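Local coordinates for cobalamin biosynthesis protein (cbiD) (Archaeoglobus fulgidus, PDB 1SR8) that probably catalyses the S-adenosylmethionine-dependent methylation of C-1 in cobalt-precorrin-5B, giving cobalt-precorrin-6A on the anaerobic route to cobalamin, at residues Gly41-Thr44 with Gly45-Ala48; Ala130-Arg133 with Ser134-Leu137; Glu141-Ile144 with Lys145-Glu149; Cys194-Leu197 with Val198-Leu202. All coordinates share one frame; numbering follows the deposited sequence.

Contact 1 of 4, residues Gly41-Thr44 with Gly45-Ala48; sequences GITT and GTTA
Thr43 and Thr46 meet nearly at right angles where strand 36-42 turns into helix 44-57, and Thr43 caps the helix from the N-cap position. Its OG1 stands between its own backbone N and carbonyl carbon (chi1 56°), which aims it at the first turn, where it accepts from Thr46 N at 3.1 Å. Thr43 O is gripped twice by Thr47. The backbone N of Thr47 lies 2.8 Å from Thr43 O. Thr47 OG1, at 2.9 Å from Thr43 O, comes from well above the carbonyl plane. Ile42 crosses Thr46 and Thr47, each at about a right angle. Its CB and CG2 rest on Thr46 CG2, and its CD1 comes very close to Thr47 OG1, at 3.0 Å, shorter than usual for a methyl and an oxygen. A valine in place of Thr43 would probably leave Thr46 N without its capping acceptor. The outer ends of the threonines are tied to other parts of the chain: Thr46 OG1 bonds to Gly188 O and Gln138 NE2, and Thr44 OG1 to Leu184 N. Every touching residue is buried; Gly41 pairs with Val190 at the strand end, while Thr44, Thr47 and Ala48 lean on Phe106 of strand 105-111.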
loop_
_atom_site.group_PDB
_atom_site.type_symbol
_atom_site.label_atom_id
_atom_site.label_comp_id
_atom_site.label_asym_id
_atom_site.label_seq_id
_atom_site.Cartn_x
_atom_site.Cartn_y
_atom_site.Cartn_z
ATOM N N GLY A 41 2.074 1.912 -6.919
ATOM C CA GLY A 41 1.977 3.308 -6.530
ATOM C C GLY A 41 2.467 3.457 -5.106
ATOM O O GLY A 41 3.029 2.518 -4.541
ATOM N N ILE A 42 2.284 4.641 -4.530
ATOM C CA ILE A 42 2.672 4.887 -3.146
ATOM C C ILE A 42 1.390 5.206 -2.395
ATOM O O ILE A 42 0.489 5.850 -2.938
ATOM C CB ILE A 42 3.653 6.078 -2.994
ATOM C CG1 ILE A 42 3.084 7.325 -3.686
ATOM C CG2 ILE A 42 5.025 5.687 -3.534
ATOM C CD1 ILE A 42 3.844 8.609 -3.381
ATOM N N THR A 43 1.298 4.744 -1.155
ATOM C CA THR A 43 0.112 4.982 -0.344
ATOM C C THR A 43 0.041 6.421 0.184
ATOM O O THR A 43 1.000 7.182 0.085
ATOM C CB THR A 43 0.108 4.071 0.882
ATOM O OG1 THR A 43 1.323 4.275 1.606
ATOM C CG2 THR A 43 -0.010 2.623 0.482
ATOM N N THR A 44 -1.112 6.775 0.747
ATOM C CA THR A 44 -1.316 8.080 1.358
ATOM C C THR A 44 -0.301 8.203 2.508
ATOM O O THR A 44 0.202 9.288 2.809
ATOM C CB THR A 44 -2.750 8.187 1.917
ATOM O OG1 THR A 44 -3.113 6.939 2.523
ATOM C CG2 THR A 44 -3.743 8.481 0.809
ATOM N N GLY A 45 -0.001 7.071 3.143
ATOM C CA GLY A 45 0.955 7.060 4.237
ATOM C C GLY A 45 2.348 7.390 3.736
ATOM O O GLY A 45 3.075 8.169 4.361
ATOM N N THR A 46 2.731 6.815 2.598
ATOM C CA THR A 46 4.052 7.082 2.050
ATOM C C THR A 46 4.136 8.493 1.481
ATOM O O THR A 46 5.184 9.134 1.549
ATOM C CB THR A 46 4.406 6.089 0.948
ATOM O OG1 THR A 46 4.528 4.777 1.508
ATOM C CG2 THR A 46 5.717 6.485 0.283
ATOM N N THR A 47 3.033 8.974 0.919
ATOM C CA THR A 47 3.002 10.313 0.341
ATOM C C THR A 47 3.103 11.327 1.473
ATOM O O THR A 47 3.793 12.344 1.355
ATOM C CB THR A 47 1.712 10.540 -0.463
ATOM O OG1 THR A 47 1.632 9.559 -1.509
ATOM C CG2 THR A 47 1.701 11.936 -1.078
ATOM N N ALA A 48 2.436 11.034 2.584
ATOM C CA ALA A 48 2.486 11.915 3.743
ATOM C C ALA A 48 3.920 11.965 4.281
ATOM O O ALA A 48 4.430 13.035 4.646
ATOM C CB ALA A 48 1.528 11.412 4.822
#

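Contact 2 of 4, residues Ala130-Arg133 with Ser134-Leu137; sequences AVSR and SAKL
Ser132 O receives the backbone N of Lys136 at 2.8 Å, the shortest polar bond of this helix start. The same serine is the N-cap of helix 133-149. With OG between its backbone N and carbonyl carbon (chi1 76°), the hydroxyl turns forward to the first turn and accepts from Ala135 N, a long but straight bond of 3.3 Å with an N-H...O angle of 165°. Ser132 OG also lies against the methyl of Ala135, 3.4 Å from its CB. One residue earlier, Val131 CG1 lies against Ala135 CB at 3.9 Å and beside the start of Lys136, adding an apolar touch next to the polar cap. On the outer side Arg133 runs extended to NE, and Leu137 CD1 sits 4.1 Å above the centre of one face of its guanidinium. In the backbone, Leu137 N bonds to Arg133 O at 2.9 Å. Backbone bonds of Ser132 and Ala130 to Ile183 fasten the approach to the helix. The chemistry is that of a serine N-cap: an uncharged hydroxyl supplies an acceptor to an amide of the first turn, which has no preceding helical turn to bond to, while a leucine methyl covers one face of the arginine's flat cation.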
loop_
_atom_site.group_PDB
_atom_site.type_symbol
_atom_site.label_atom_id
_atom_site.label_comp_id
_atom_site.label_asym_id
_atom_site.label_seq_id
_atom_site.Cartn_x
_atom_site.Cartn_y
_atom_site.Cartn_z
ATOM N N ALA A 130 -7.771 10.156 11.457
ATOM C CA ALA A 130 -7.821 8.885 10.742
ATOM C C ALA A 130 -6.509 8.493 10.045
ATOM O O ALA A 130 -6.416 8.513 8.821
ATOM C CB ALA A 130 -8.967 8.913 9.731
ATOM N N VAL A 131 -5.507 8.133 10.845
ATOM C CA VAL A 131 -4.194 7.700 10.355
ATOM C C VAL A 131 -3.962 6.287 10.908
ATOM O O VAL A 131 -3.868 6.102 12.117
ATOM C CB VAL A 131 -3.068 8.626 10.874
ATOM C CG1 VAL A 131 -1.734 8.218 10.269
ATOM C CG2 VAL A 131 -3.395 10.085 10.549
ATOM N N SER A 132 -3.873 5.290 10.036
ATOM C CA SER A 132 -3.682 3.919 10.496
ATOM C C SER A 132 -2.373 3.742 11.258
ATOM O O SER A 132 -1.475 4.589 11.195
ATOM C CB SER A 132 -3.724 2.944 9.320
ATOM O OG SER A 132 -2.521 2.989 8.586
ATOM N N ARG A 133 -2.276 2.629 11.979
ATOM C CA ARG A 133 -1.089 2.313 12.766
ATOM C C ARG A 133 0.151 2.275 11.887
ATOM O O ARG A 133 1.156 2.904 12.204
ATOM C CB ARG A 133 -1.277 0.964 13.473
ATOM C CG ARG A 133 -0.008 0.361 14.092
ATOM C CD ARG A 133 -0.352 -0.917 14.852
ATOM N NE ARG A 133 0.801 -1.605 15.437
ATOM C CZ ARG A 133 1.696 -2.298 14.743
ATOM N NH1 ARG A 133 1.585 -2.394 13.426
ATOM N NH2 ARG A 133 2.679 -2.929 15.370
ATOM N N SER A 134 0.066 1.539 10.781
ATOM C CA SER A 134 1.182 1.401 9.846
ATOM C C SER A 134 1.656 2.750 9.337
ATOM O O SER A 134 2.856 3.038 9.341
ATOM C CB SER A 134 0.771 0.544 8.651
ATOM O OG SER A 134 0.405 -0.753 9.065
ATOM N N ALA A 135 0.699 3.559 8.886
ATOM C CA ALA A 135 0.980 4.887 8.360
ATOM C C ALA A 135 1.615 5.757 9.429
ATOM O O ALA A 135 2.593 6.464 9.183
ATOM C CB ALA A 135 -0.304 5.526 7.867
ATOM N N LYS A 136 1.059 5.696 10.629
ATOM C CA LYS A 136 1.562 6.506 11.722
ATOM C C LYS A 136 3.001 6.161 12.091
ATOM O O LYS A 136 3.833 7.058 12.272
ATOM C CB LYS A 136 0.659 6.357 12.944
ATOM C CG LYS A 136 1.043 7.270 14.094
ATOM C CD LYS A 136 1.016 8.737 13.675
ATOM C CE LYS A 136 1.307 9.647 14.864
ATOM N NZ LYS A 136 0.340 9.424 15.996
ATOM N N LEU A 137 3.306 4.874 12.199
ATOM C CA LEU A 137 4.663 4.484 12.556
ATOM C C LEU A 137 5.636 4.863 11.451
ATOM O O LEU A 137 6.765 5.260 11.726
ATOM C CB LEU A 137 4.743 2.985 12.826
ATOM C CG LEU A 137 4.005 2.496 14.081
ATOM C CD1 LEU A 137 4.175 0.975 14.224
ATOM C CD2 LEU A 137 4.537 3.234 15.307
#

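Contact 3 of 4, residues Glu141-Ile144 with Lys145-Glu149; sequences ENFI and KASRE
Ser147 OG sits over the centre of the Phe143 ring, 3.4 Å above its plane, and donates to Phe143 O one turn back at 2.8 Å. This is the tight part of the contact. Set beside its own backbone N (chi1 -69°), the hydroxyl folds back along the helix, and it meets Phe143 O from one face of the carbonyl plane while Ser147 N, also at 2.8 Å from Phe143 O, comes from the other. Two donors of one residue thus share a single acceptor, and the hydroxyl oxygen is held between carbonyl and ring. Looser is the exposed side, where Ile144 and Arg148 lie side by side and point the same way. Ile144 CG2 covers one face of the Arg148 guanidinium, 3.5 Å above its plane but displaced toward the rim, with NH1 of Arg148 nearest to Ile144 CG2 at 3.6 Å. The touch is that of a methyl over a flat cation. Regular backbone bonds carry the last turns of helix 133-149 beneath both groups. Its buried side faces helix 44-57: Phe143 and Ala146 pack on Ile56, and Asn142 reaches Ser49 and Val53 while its OD1 accepts from Ser69 N. Beyond the helix end, Phe152 touches both Phe143 and Ser147.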
loop_
_atom_site.group_PDB
_atom_site.type_symbol
_atom_site.label_atom_id
_atom_site.label_comp_id
_atom_site.label_asym_id
_atom_site.label_seq_id
_atom_site.Cartn_x
_atom_site.Cartn_y
_atom_site.Cartn_z
ATOM N N GLU A 141 8.675 7.445 11.843
ATOM C CA GLU A 141 9.994 6.917 11.542
ATOM C C GLU A 141 10.774 7.880 10.645
ATOM O O GLU A 141 11.927 8.218 10.913
ATOM C CB GLU A 141 9.850 5.558 10.854
ATOM C CG GLU A 141 11.174 4.884 10.643
ATOM C CD GLU A 141 11.057 3.531 9.992
ATOM O OE1 GLU A 141 12.081 2.821 9.965
ATOM O OE2 GLU A 141 9.962 3.178 9.500
ATOM N N ASN A 142 10.134 8.322 9.571
ATOM C CA ASN A 142 10.760 9.243 8.641
ATOM C C ASN A 142 11.002 10.594 9.285
ATOM O O ASN A 142 11.983 11.271 8.971
ATOM C CB ASN A 142 9.878 9.392 7.405
ATOM C CG ASN A 142 9.973 8.194 6.486
ATOM O OD1 ASN A 142 11.008 7.971 5.850
ATOM N ND2 ASN A 142 8.904 7.403 6.422
ATOM N N PHE A 143 10.099 10.986 10.181
ATOM C CA PHE A 143 10.216 12.258 10.896
ATOM C C PHE A 143 11.472 12.240 11.768
ATOM O O PHE A 143 12.242 13.207 11.795
ATOM C CB PHE A 143 8.975 12.489 11.774
ATOM C CG PHE A 143 9.097 13.679 12.701
ATOM C CD1 PHE A 143 9.056 14.979 12.202
ATOM C CD2 PHE A 143 9.299 13.495 14.067
ATOM C CE1 PHE A 143 9.218 16.080 13.049
ATOM C CE2 PHE A 143 9.462 14.590 14.921
ATOM C CZ PHE A 143 9.423 15.881 14.410
ATOM N N ILE A 144 11.674 11.134 12.482
ATOM C CA ILE A 144 12.841 10.980 13.348
ATOM C C ILE A 144 14.115 11.031 12.514
ATOM O O ILE A 144 15.036 11.776 12.839
ATOM C CB ILE A 144 12.829 9.630 14.100
ATOM C CG1 ILE A 144 11.662 9.572 15.086
ATOM C CG2 ILE A 144 14.142 9.440 14.836
ATOM C CD1 ILE A 144 11.457 8.187 15.677
ATOM N N LYS A 145 14.167 10.233 11.446
ATOM C CA LYS A 145 15.344 10.211 10.582
ATOM C C LYS A 145 15.649 11.618 10.045
ATOM O O LYS A 145 16.787 12.096 10.131
ATOM C CB LYS A 145 15.149 9.252 9.393
ATOM C CG LYS A 145 16.396 9.172 8.472
ATOM C CD LYS A 145 16.088 8.777 7.009
ATOM C CE LYS A 145 15.986 7.252 6.779
ATOM N NZ LYS A 145 15.700 6.883 5.342
ATOM N N ALA A 146 14.631 12.276 9.491
ATOM C CA ALA A 146 14.810 13.613 8.946
ATOM C C ALA A 146 15.215 14.620 10.021
ATOM O O ALA A 146 16.118 15.427 9.802
ATOM C CB ALA A 146 13.536 14.072 8.240
ATOM N N SER A 147 14.560 14.576 11.180
ATOM C CA SER A 147 14.894 15.509 12.259
ATOM C C SER A 147 16.378 15.435 12.594
ATOM O O SER A 147 17.017 16.456 12.838
ATOM C CB SER A 147 14.068 15.213 13.518
ATOM O OG SER A 147 12.703 15.531 13.319
ATOM N N ARG A 148 16.924 14.223 12.595
ATOM C CA ARG A 148 18.334 14.011 12.901
ATOM C C ARG A 148 19.263 14.391 11.748
ATOM O O ARG A 148 20.266 15.065 11.951
ATOM C CB ARG A 148 18.571 12.551 13.286
ATOM C CG ARG A 148 18.045 12.196 14.651
ATOM C CD ARG A 148 18.044 10.707 14.861
ATOM N NE ARG A 148 17.721 10.362 16.239
ATOM C CZ ARG A 148 17.383 9.140 16.637
ATOM N NH1 ARG A 148 17.327 8.153 15.752
ATOM N NH2 ARG A 148 17.107 8.904 17.914
ATOM N N GLU A 149 18.933 13.964 10.537
ATOM C CA GLU A 149 19.770 14.274 9.386
ATOM C C GLU A 149 19.915 15.764 9.139
ATOM O O GLU A 149 20.996 16.241 8.799
ATOM C CB GLU A 149 19.197 13.634 8.127
ATOM C CG GLU A 149 20.085 13.787 6.910
ATOM C CD GLU A 149 19.585 12.978 5.729
ATOM O OE1 GLU A 149 19.132 11.832 5.946
ATOM O OE2 GLU A 149 19.655 13.482 4.587
#

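Contact 4 of 4, residues Cys194-Leu197 with Val198-Leu202; sequences CKKL and VETKL
From Cys194 O to Val198 N, 3.2 Å apart, and on through Leu197 O to Lys201 N, helix 195-204 opens with unbroken i to i+4 backbone bonds. Lys196 O takes two donors from Thr200. Thr200 N reaches Lys196 O at 2.9 Å from one face of the carbonyl plane, and Thr200 OG1 donates to Lys196 O from the other. At 2.5 Å this bond from Thr200 OG1 to Lys196 O is unusually short, so its exact length is doubtful. With OG1 beside its backbone N (chi1 -57°), Thr200 leans back over the preceding turn. The chain of Lys196, bent at chi2, crosses it obliquely, bringing CE to 3.8 Å from Thr200 OG1. A water donates to Thr200 OG1 at 3.2 Å and makes a weak bond with Lys196 NZ, whose stronger partner is Asp35 in a salt bridge. An alanine in place of Thr200 would probably cost Lys196 O its second donor and leave the water without its hydroxyl acceptor. Farther round, Glu199 CG and Val198 CG2 lean back on the carbonyls of the preceding turn, those of Lys195 and Cys194. Leu197 turns to the sheet, onto Ile31 and Leu38, while Lys201 NZ is salt-bridged to Glu191 and Glu7 and hydrogen-bonded to Val234 O. Cys194 takes the N-cap place, its SG accepting only weakly from Leu197 N at 3.6 Å. Together these features are typical of a capped helix start followed by a threonine whose hydroxyl bonds back to the carbonyl four residues earlier, here laid against strands 30-33 and 36-42.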
loop_
_atom_site.group_PDB
_atom_site.type_symbol
_atom_site.label_atom_id
_atom_site.label_comp_id
_atom_site.label_asym_id
_atom_site.label_seq_id
_atom_site.Cartn_x
_atom_site.Cartn_y
_atom_site.Cartn_z
ATOM N N CYS A 194 -5.786 -4.446 -11.459
ATOM C CA CYS A 194 -6.388 -4.399 -12.791
ATOM C C CYS A 194 -6.420 -5.855 -13.281
ATOM O O CYS A 194 -5.956 -6.756 -12.579
ATOM C CB CYS A 194 -5.548 -3.529 -13.730
ATOM S SG CYS A 194 -3.787 -3.935 -13.801
ATOM N N LYS A 195 -6.964 -6.098 -14.468
ATOM C CA LYS A 195 -7.033 -7.463 -14.980
ATOM C C LYS A 195 -5.646 -8.023 -15.235
ATOM O O LYS A 195 -5.361 -9.171 -14.898
ATOM C CB LYS A 195 -7.850 -7.511 -16.272
ATOM C CG LYS A 195 -9.232 -6.898 -16.138
ATOM C CD LYS A 195 -9.978 -6.908 -17.467
ATOM C CE LYS A 195 -10.917 -5.711 -17.571
ATOM N NZ LYS A 195 -10.155 -4.421 -17.541
ATOM N N LYS A 196 -4.783 -7.210 -15.833
ATOM C CA LYS A 196 -3.424 -7.632 -16.131
ATOM C C LYS A 196 -2.722 -8.155 -14.878
ATOM O O LYS A 196 -2.048 -9.185 -14.926
ATOM C CB LYS A 196 -2.636 -6.466 -16.723
ATOM C CG LYS A 196 -1.146 -6.745 -16.952
ATOM C CD LYS A 196 -0.909 -7.767 -18.063
ATOM C CE LYS A 196 0.580 -7.904 -18.399
ATOM N NZ LYS A 196 0.792 -8.844 -19.549
ATOM N N LEU A 197 -2.874 -7.449 -13.760
ATOM C CA LEU A 197 -2.252 -7.883 -12.512
ATOM C C LEU A 197 -2.847 -9.202 -12.037
ATOM O O LEU A 197 -2.114 -10.105 -11.649
ATOM C CB LEU A 197 -2.425 -6.833 -11.403
ATOM C CG LEU A 197 -1.828 -7.205 -10.034
ATOM C CD1 LEU A 197 -0.316 -7.370 -10.162
ATOM C CD2 LEU A 197 -2.160 -6.133 -9.008
ATOM N N VAL A 198 -4.175 -9.313 -12.061
ATOM C CA VAL A 198 -4.826 -10.542 -11.616
ATOM C C VAL A 198 -4.351 -11.753 -12.421
ATOM O O VAL A 198 -4.135 -12.821 -11.850
ATOM C CB VAL A 198 -6.374 -10.447 -11.704
ATOM C CG1 VAL A 198 -7.000 -11.776 -11.328
ATOM C CG2 VAL A 198 -6.888 -9.373 -10.761
ATOM N N GLU A 199 -4.175 -11.583 -13.733
ATOM C CA GLU A 199 -3.725 -12.673 -14.605
ATOM C C GLU A 199 -2.257 -12.978 -14.394
ATOM O O GLU A 199 -1.842 -14.143 -14.406
ATOM C CB GLU A 199 -3.927 -12.313 -16.074
ATOM C CG GLU A 199 -5.312 -11.824 -16.408
ATOM C CD GLU A 199 -5.478 -11.568 -17.894
ATOM O OE1 GLU A 199 -4.515 -11.053 -18.518
ATOM O OE2 GLU A 199 -6.572 -11.874 -18.427
ATOM N N THR A 200 -1.473 -11.915 -14.223
ATOM C CA THR A 200 -0.038 -12.040 -13.997
ATOM C C THR A 200 0.239 -12.769 -12.677
ATOM O O THR A 200 1.056 -13.692 -12.623
ATOM C CB THR A 200 0.639 -10.647 -13.929
ATOM O OG1 THR A 200 0.372 -9.925 -15.133
ATOM C CG2 THR A 200 2.144 -10.782 -13.746
ATOM N N LYS A 201 -0.443 -12.357 -11.611
ATOM C CA LYS A 201 -0.216 -12.978 -10.315
ATOM C C LYS A 201 -0.652 -14.441 -10.288
ATOM O O LYS A 201 -0.088 -15.238 -9.547
ATOM C CB LYS A 201 -0.911 -12.186 -9.205
ATOM C CG LYS A 201 -0.376 -12.532 -7.819
ATOM C CD LYS A 201 -0.932 -11.641 -6.721
ATOM C CE LYS A 201 -0.421 -10.211 -6.812
ATOM N NZ LYS A 201 -0.911 -9.396 -5.659
ATOM N N LEU A 202 -1.651 -14.795 -11.094
ATOM C CA LEU A 202 -2.108 -16.182 -11.149
ATOM C C LEU A 202 -1.000 -17.021 -11.778
ATOM O O LEU A 202 -0.693 -18.110 -11.304
ATOM C CB LEU A 202 -3.392 -16.306 -11.979
ATOM C CG LEU A 202 -3.831 -17.730 -12.352
ATOM C CD1 LEU A 202 -3.981 -18.588 -11.099
ATOM C CD2 LEU A 202 -5.141 -17.667 -13.109
HETATM O O HOH W 1 1.869 -11.436 -17.517
#

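How the contacts relate
Contacts 1 and 2 are both helix starts with a hydroxyl N-cap, and they touch: Gly45 CA packs on Ala135 CB at 4.1 Å, their centres about 11 Å apart. Contact 3 continues the helix begun in contact 2, with centres about 17 Å apart, and its buried side packs on the helix that contact 1 opens. Contact 4 lies apart, its centre about 23 Å from that of contact 1 and about 37 Å from that of contact 3, on the opposite side of the chain's centre from contacts 2 and 3. Strand 36-42 still links contacts 1 and 4, since it leads into Thr43 and also carries Leu38, on which Leu197 rests. None of the four contacts includes a bound substrate or cofactor, so their relation to the active site stays open.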